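Local atomic coordinates of stress response kinase A (Escherichia coli, PDB entry 1ZYL), a protein that phosphorylates serine and threonine residues on itself and other proteins using ATP, and probably helps the cell withstand oxidative and envelope stress. Residues Val125-Tyr128 with Leu129-His133; Gly148-Tyr152 with Leu153-Arg157; Ala251-Glu254 with Phe255-Asp259. All coordinates share one frame; numbering follows the deposited sequence.

Contact 1 (Val125-Tyr128 with Leu129-His133); sequences VGRY and LGRMH
V125 and L129 lie side by side one turn apart on helix 119-136, an example of the i to i+4 pairing of an alpha-helix, here in the helical lobe of a kinase-like phosphotransferase fold. The two side chains point the same way, and their branches meet where V125 CG1 comes to 3.9 Å from L129 CD2. Strand 213-215 covers this apolar flank, with F215 touching both residues. Y252 of helix 238-252 also packs on L129.

A second pairing, R127 with R131, runs along a more polar flank. Both arginines set out with CG anti to the backbone N (chi1 -180° and -177°), which sends the two chains off alongside each other before each bends at chi3. Their guanidinium planes are turned 58° apart, and NH2 of R127 stands 3.7 Å from NH1 of R131. That is a meeting of like charges, so it is unlikely to be attractive in itself. The R131 group has a firmer hold outside the pair, since its NH2 donates to the carbonyl oxygen of E81.

The Y128 ring is met by both arginines, in different ways. NH1 of R127 sits over one face of the ring, offset toward the rim, whereas NH2 of R131 comes up at the ring edge, near its plane. Beneath the side chains run the backbone bonds of the helix, from L129 N to V125 O and from R131 N to R127 O. In the last of the series, M132 N donates to Y128 O at 2.8 Å.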
# COMPACT_ATOMS: atom_id res chain seq x y z
N VAL A 125 -3.47 -16.41 -6.27
CA VAL A 125 -3.49 -14.99 -5.91
C VAL A 125 -3.97 -14.16 -7.10
O VAL A 125 -4.79 -13.27 -6.95
CB VAL A 125 -2.08 -14.50 -5.45
CG1 VAL A 125 -1.98 -12.99 -5.54
CG2 VAL A 125 -1.83 -14.92 -4.01
N GLY A 126 -3.46 -14.47 -8.28
CA GLY A 126 -3.87 -13.74 -9.46
C GLY A 126 -5.35 -13.92 -9.73
O GLY A 126 -6.04 -13.00 -10.19
N ARG A 127 -5.84 -15.12 -9.45
CA ARG A 127 -7.25 -15.44 -9.66
C ARG A 127 -8.16 -14.68 -8.69
O ARG A 127 -9.16 -14.10 -9.11
CB ARG A 127 -7.45 -16.95 -9.51
CG ARG A 127 -8.87 -17.40 -9.71
CD ARG A 127 -8.98 -18.90 -9.55
NE ARG A 127 -10.24 -19.28 -8.90
CZ ARG A 127 -10.52 -19.02 -7.63
NH1 ARG A 127 -9.63 -18.39 -6.86
NH2 ARG A 127 -11.70 -19.38 -7.12
N TYR A 128 -7.82 -14.67 -7.40
CA TYR A 128 -8.62 -13.95 -6.41
C TYR A 128 -8.53 -12.46 -6.67
O TYR A 128 -9.47 -11.71 -6.40
CB TYR A 128 -8.14 -14.27 -5.00
CG TYR A 128 -8.81 -15.48 -4.39
CD1 TYR A 128 -8.11 -16.33 -3.52
CD2 TYR A 128 -10.15 -15.76 -4.66
CE1 TYR A 128 -8.74 -17.43 -2.94
CE2 TYR A 128 -10.78 -16.86 -4.08
CZ TYR A 128 -10.07 -17.69 -3.23
OH TYR A 128 -10.71 -18.76 -2.65
N LEU A 129 -7.39 -12.03 -7.19
CA LEU A 129 -7.15 -10.63 -7.51
C LEU A 129 -8.12 -10.24 -8.63
O LEU A 129 -8.54 -9.09 -8.75
CB LEU A 129 -5.70 -10.46 -7.96
CG LEU A 129 -4.83 -9.36 -7.35
CD1 LEU A 129 -5.25 -9.06 -5.91
CD2 LEU A 129 -3.38 -9.81 -7.41
N GLY A 130 -8.47 -11.23 -9.45
CA GLY A 130 -9.38 -10.99 -10.56
C GLY A 130 -10.79 -10.86 -10.04
O GLY A 130 -11.59 -10.09 -10.58
N ARG A 131 -11.11 -11.61 -9.00
CA ARG A 131 -12.44 -11.52 -8.43
C ARG A 131 -12.52 -10.26 -7.58
O ARG A 131 -13.59 -9.67 -7.42
CB ARG A 131 -12.75 -12.75 -7.57
CG ARG A 131 -14.18 -12.73 -7.02
CD ARG A 131 -14.47 -13.90 -6.08
NE ARG A 131 -14.53 -15.18 -6.78
CZ ARG A 131 -14.77 -16.34 -6.19
NH1 ARG A 131 -14.81 -17.46 -6.90
NH2 ARG A 131 -14.97 -16.39 -4.88
N MET A 132 -11.37 -9.82 -7.06
CA MET A 132 -11.32 -8.62 -6.23
C MET A 132 -11.65 -7.43 -7.09
O MET A 132 -12.54 -6.65 -6.76
CB MET A 132 -9.94 -8.43 -5.61
CG MET A 132 -9.94 -7.47 -4.42
SD MET A 132 -8.33 -6.72 -4.08
CE MET A 132 -7.52 -8.04 -3.25
N HIS A 133 -10.92 -7.28 -8.19
CA HIS A 133 -11.14 -6.17 -9.11
C HIS A 133 -12.51 -6.24 -9.75
O HIS A 133 -13.03 -5.22 -10.23
CB HIS A 133 -10.06 -6.15 -10.19
CG HIS A 133 -8.71 -5.78 -9.67
ND1 HIS A 133 -7.66 -5.47 -10.50
CD2 HIS A 133 -8.25 -5.68 -8.41
CE1 HIS A 133 -6.60 -5.18 -9.76
NE2 HIS A 133 -6.93 -5.30 -8.49

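Contact 2 (Gly148-Tyr152 with Leu153-Arg157)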
# COMPACT_ATOMS: atom_id res chain seq x y z
N GLY A 148 -2.64 9.09 -8.91
CA GLY A 148 -2.36 10.05 -9.95
C GLY A 148 -1.10 10.79 -9.57
O GLY A 148 -0.57 10.60 -8.47
N LEU A 149 -0.62 11.64 -10.47
CA LEU A 149 0.61 12.39 -10.26
C LEU A 149 0.62 13.40 -9.10
O LEU A 149 1.66 13.64 -8.50
CB LEU A 149 0.98 13.11 -11.56
CG LEU A 149 0.96 12.25 -12.81
CD1 LEU A 149 1.61 13.02 -13.94
CD2 LEU A 149 1.68 10.93 -12.56
N ASN A 150 -0.54 13.97 -8.78
CA ASN A 150 -0.61 14.96 -7.71
C ASN A 150 -0.07 14.46 -6.38
O ASN A 150 0.89 15.00 -5.85
CB ASN A 150 -2.04 15.43 -7.50
CG ASN A 150 -2.20 16.28 -6.25
OD1 ASN A 150 -3.04 16.00 -5.39
ND2 ASN A 150 -1.38 17.32 -6.13
N GLU A 151 -0.71 13.42 -5.86
CA GLU A 151 -0.34 12.82 -4.58
C GLU A 151 0.98 12.07 -4.62
O GLU A 151 1.73 12.07 -3.64
CB GLU A 151 -1.43 11.83 -4.14
CG GLU A 151 -1.15 11.17 -2.81
CD GLU A 151 -2.17 10.11 -2.48
OE1 GLU A 151 -2.32 9.75 -1.29
OE2 GLU A 151 -2.82 9.63 -3.43
N TYR A 152 1.26 11.43 -5.74
CA TYR A 152 2.47 10.66 -5.87
C TYR A 152 3.72 11.42 -6.28
O TYR A 152 4.81 11.06 -5.84
CB TYR A 152 2.23 9.48 -6.81
CG TYR A 152 1.56 8.33 -6.11
CD1 TYR A 152 0.19 8.34 -5.85
CD2 TYR A 152 2.31 7.25 -5.65
CE1 TYR A 152 -0.41 7.30 -5.14
CE2 TYR A 152 1.73 6.21 -4.95
CZ TYR A 152 0.37 6.23 -4.69
OH TYR A 152 -0.21 5.18 -4.02
N LEU A 153 3.58 12.46 -7.09
CA LEU A 153 4.75 13.23 -7.54
C LEU A 153 4.87 14.69 -7.10
O LEU A 153 5.81 15.06 -6.40
CB LEU A 153 4.84 13.18 -9.07
CG LEU A 153 4.95 11.82 -9.73
CD1 LEU A 153 5.11 11.99 -11.22
CD2 LEU A 153 6.12 11.07 -9.16
N ILE A 154 3.92 15.53 -7.52
CA ILE A 154 4.00 16.94 -7.20
C ILE A 154 4.00 17.30 -5.72
O ILE A 154 4.75 18.19 -5.31
CB ILE A 154 2.90 17.74 -7.93
CG1 ILE A 154 1.52 17.29 -7.47
CG2 ILE A 154 3.04 17.54 -9.44
CD1 ILE A 154 0.38 18.07 -8.12
N GLU A 155 3.19 16.61 -4.91
CA GLU A 155 3.16 16.91 -3.47
C GLU A 155 4.51 16.59 -2.84
O GLU A 155 5.09 17.42 -2.13
CB GLU A 155 2.04 16.13 -2.78
CG GLU A 155 0.72 16.85 -2.78
CD GLU A 155 -0.30 16.19 -1.86
OE1 GLU A 155 -0.87 15.15 -2.25
OE2 GLU A 155 -0.51 16.70 -0.74
N PRO A 156 5.01 15.37 -3.06
CA PRO A 156 6.31 15.01 -2.49
C PRO A 156 7.40 16.01 -2.91
O PRO A 156 8.16 16.50 -2.08
CB PRO A 156 6.54 13.61 -3.05
CG PRO A 156 5.16 13.05 -3.06
CD PRO A 156 4.35 14.19 -3.64
N ARG A 157 7.46 16.32 -4.20
CA ARG A 157 8.46 17.26 -4.65
C ARG A 157 8.37 18.56 -3.87
O ARG A 157 9.38 19.20 -3.62
CB ARG A 157 8.29 17.57 -6.14
CG ARG A 157 9.27 18.63 -6.63
CD ARG A 157 10.71 18.18 -6.44
NE ARG A 157 11.59 19.27 -6.03
CZ ARG A 157 11.81 20.38 -6.73
NH1 ARG A 157 12.63 21.30 -6.27
NH2 ARG A 157 11.20 20.56 -7.90
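The carbonyl oxygen of L149 is gripped by two backbone donors, L153 N at 2.7 Å and I154 N at 3.1 Å. They reach it from opposite faces of the carbonyl plane. One acceptor thus serves both the i+4 and the i+5 amide. The same wider spacing is repeated by E155 N, which donates to N150 O, although the position of that oxygen in the model is less certain.

The side chains of L149 and L153 run side by side in the same direction. Each has CG beside the backbone N and anti to the carbonyl carbon (chi1 -49° and -58°), and this shared choice brings L149 CD2 to 3.8 Å from L153 CD1. Helices 171-188 and 266-283 pack against this leucine pair, contributing T186 and V185 from the first and M272 and V275 from the second.

The arrangement is a pi-type turn in the opening of helix 149-161, just after G148 at the N-cap position. A proline follows closely, and the two irregularities are probably related: P156 has no N-H to give to the preceding turn, and the helix is kinked there. Its ring carbons pack beside the carbonyls of E151 and Y152, CD near the first and CG near the second.

On another flank the E155 carboxylate crosses the turn near N150 and E151. Its charge stays apart from that of E151, with 5.7 Å between E155 OE1 and E151 OE1. The carboxylate of E151 itself turns to a partner outside the turn, where its OE1 forms a salt bridge with R222 NH2.

Contact 3 (Ala251-Glu254 with Phe255-Asp259); sequences AYEE and FSEFD
F255 and E254 are neighbours in the chain that stack: the extended E254 side chain runs alongside the ring, its CG 3.7 Å from the ring centroid and 17° off the normal, a CH-pi contact. The E254 carboxylate continues over the same ring, its plane inclined by 24°. The other face of F255 receives R131 in a cation-pi contact. With an alanine here, the R131 guanidinium would probably lose its aromatic partner and the E254 chain the surface it lies on.

Y252 contributes heavily as well; its CG is anti to the backbone N (chi1 179°), which carries its ring across to the returning chain. The edge of F258 faces that ring in a T-shaped pair, centroids 5.9 Å apart, while S256 CB packs against Y252 CE1.

A carboxylate ties the chain further on: E253 OE2 accepts from F258 N at 2.8 Å through its anti lone pair. On the backbone, Y252 O takes a bond from F255 N at 3.1 Å and a weak one from S256 N, where helix 238-252 gives way to the loop before helix 266-283 in the helical lobe of the kinase-like fold.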
# COMPACT_ATOMS: atom_id res chain seq x y z
N ALA A 251 -4.86 -16.43 -15.02
CA ALA A 251 -5.70 -16.79 -13.89
C ALA A 251 -6.60 -15.61 -13.57
O ALA A 251 -7.80 -15.76 -13.35
CB ALA A 251 -4.85 -17.15 -12.69
N TYR A 252 -6.01 -14.43 -13.56
CA TYR A 252 -6.72 -13.21 -13.28
C TYR A 252 -7.93 -13.08 -14.20
O TYR A 252 -9.04 -12.83 -13.74
CB TYR A 252 -5.77 -12.01 -13.46
CG TYR A 252 -6.38 -10.64 -13.23
CD1 TYR A 252 -7.07 -9.98 -14.25
CD2 TYR A 252 -6.22 -9.99 -12.01
CE1 TYR A 252 -7.59 -8.69 -14.05
CE2 TYR A 252 -6.74 -8.71 -11.81
CZ TYR A 252 -7.42 -8.07 -12.83
OH TYR A 252 -7.91 -6.81 -12.61
N GLU A 253 -7.71 -13.26 -15.50
CA GLU A 253 -8.79 -13.13 -16.48
C GLU A 253 -10.02 -14.02 -16.27
O GLU A 253 -11.02 -13.86 -16.97
CB GLU A 253 -8.26 -13.31 -17.90
CG GLU A 253 -7.18 -12.30 -18.25
CD GLU A 253 -7.25 -11.81 -19.67
OE1 GLU A 253 -7.20 -12.65 -20.61
OE2 GLU A 253 -7.34 -10.58 -19.86
N GLU A 254 -9.96 -14.96 -15.33
CA GLU A 254 -11.11 -15.81 -15.08
C GLU A 254 -12.28 -14.98 -14.57
O GLU A 254 -13.44 -15.30 -14.85
CB GLU A 254 -10.77 -16.91 -14.07
CG GLU A 254 -12.00 -17.70 -13.61
CD GLU A 254 -11.68 -18.77 -12.56
OE1 GLU A 254 -12.64 -19.35 -12.00
OE2 GLU A 254 -10.49 -19.04 -12.30
N PHE A 255 -12.00 -13.90 -13.84
CA PHE A 255 -13.05 -13.05 -13.28
C PHE A 255 -13.04 -11.59 -13.75
O PHE A 255 -14.02 -10.88 -13.61
CB PHE A 255 -12.99 -13.08 -11.76
CG PHE A 255 -13.15 -14.45 -11.19
CD1 PHE A 255 -14.40 -15.05 -11.14
CD2 PHE A 255 -12.04 -15.16 -10.74
CE1 PHE A 255 -14.54 -16.35 -10.66
CE2 PHE A 255 -12.18 -16.46 -10.25
CZ PHE A 255 -13.42 -17.06 -10.21
N SER A 256 -11.90 -11.14 -14.27
CA SER A 256 -11.77 -9.78 -14.75
C SER A 256 -10.82 -9.76 -15.93
O SER A 256 -9.72 -10.31 -15.86
CB SER A 256 -11.23 -8.86 -13.66
OG SER A 256 -12.23 -8.56 -12.71
N GLU A 257 -11.25 -9.15 -17.02
CA GLU A 257 -10.39 -9.09 -18.18
C GLU A 257 -9.29 -8.10 -17.82
O GLU A 257 -9.52 -7.12 -17.11
CB GLU A 257 -11.16 -8.61 -19.40
CG GLU A 257 -10.35 -8.73 -20.69
CD GLU A 257 -11.04 -8.12 -21.89
OE1 GLU A 257 -10.42 -8.07 -22.98
OE2 GLU A 257 -12.21 -7.68 -21.76
N PHE A 258 -8.08 -8.37 -18.29
CA PHE A 258 -6.94 -7.50 -18.03
C PHE A 258 -6.57 -6.78 -19.32
O PHE A 258 -6.56 -7.37 -20.39
CB PHE A 258 -5.73 -8.30 -17.53
CG PHE A 258 -4.54 -7.46 -17.20
CD1 PHE A 258 -3.32 -7.67 -17.85
CD2 PHE A 258 -4.62 -6.43 -16.26
CE1 PHE A 258 -2.21 -6.87 -17.56
CE2 PHE A 258 -3.52 -5.63 -15.97
CZ PHE A 258 -2.31 -5.85 -16.61
N ASP A 259 -6.28 -5.50 -19.21
CA ASP A 259 -5.90 -4.73 -20.37
C ASP A 259 -4.38 -4.75 -20.48
O ASP A 259 -3.69 -4.02 -19.77
CB ASP A 259 -6.40 -3.30 -20.23
CG ASP A 259 -7.08 -2.82 -21.47
OD1 ASP A 259 -8.23 -3.27 -21.71
OD2 ASP A 259 -6.48 -2.00 -22.21

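How the contacts relate
Contacts 1 and 3 form one neighbourhood, their centres 8 Å apart, although over a hundred residues separate them. Three polar links join them: a probable hydrogen bond between G130 O and S256 OG at 2.7 Å, a hydrogen bond between Y252 OH and H133 ND1, and a long, weak ion pair from R127 NE to E254 OE2. The turn after helix 238-252 is thus fastened along helix 119-136. Contact 2 stands apart, its centre 28 Å from contact 1 and 30 Å from contact 3. Contacts 1 and 2 each come within about 10 Å of the inferred catalytic D201 through one side chain, M132 (about 10 Å) and Y152 (about 8 Å), whereas contact 3 is remote.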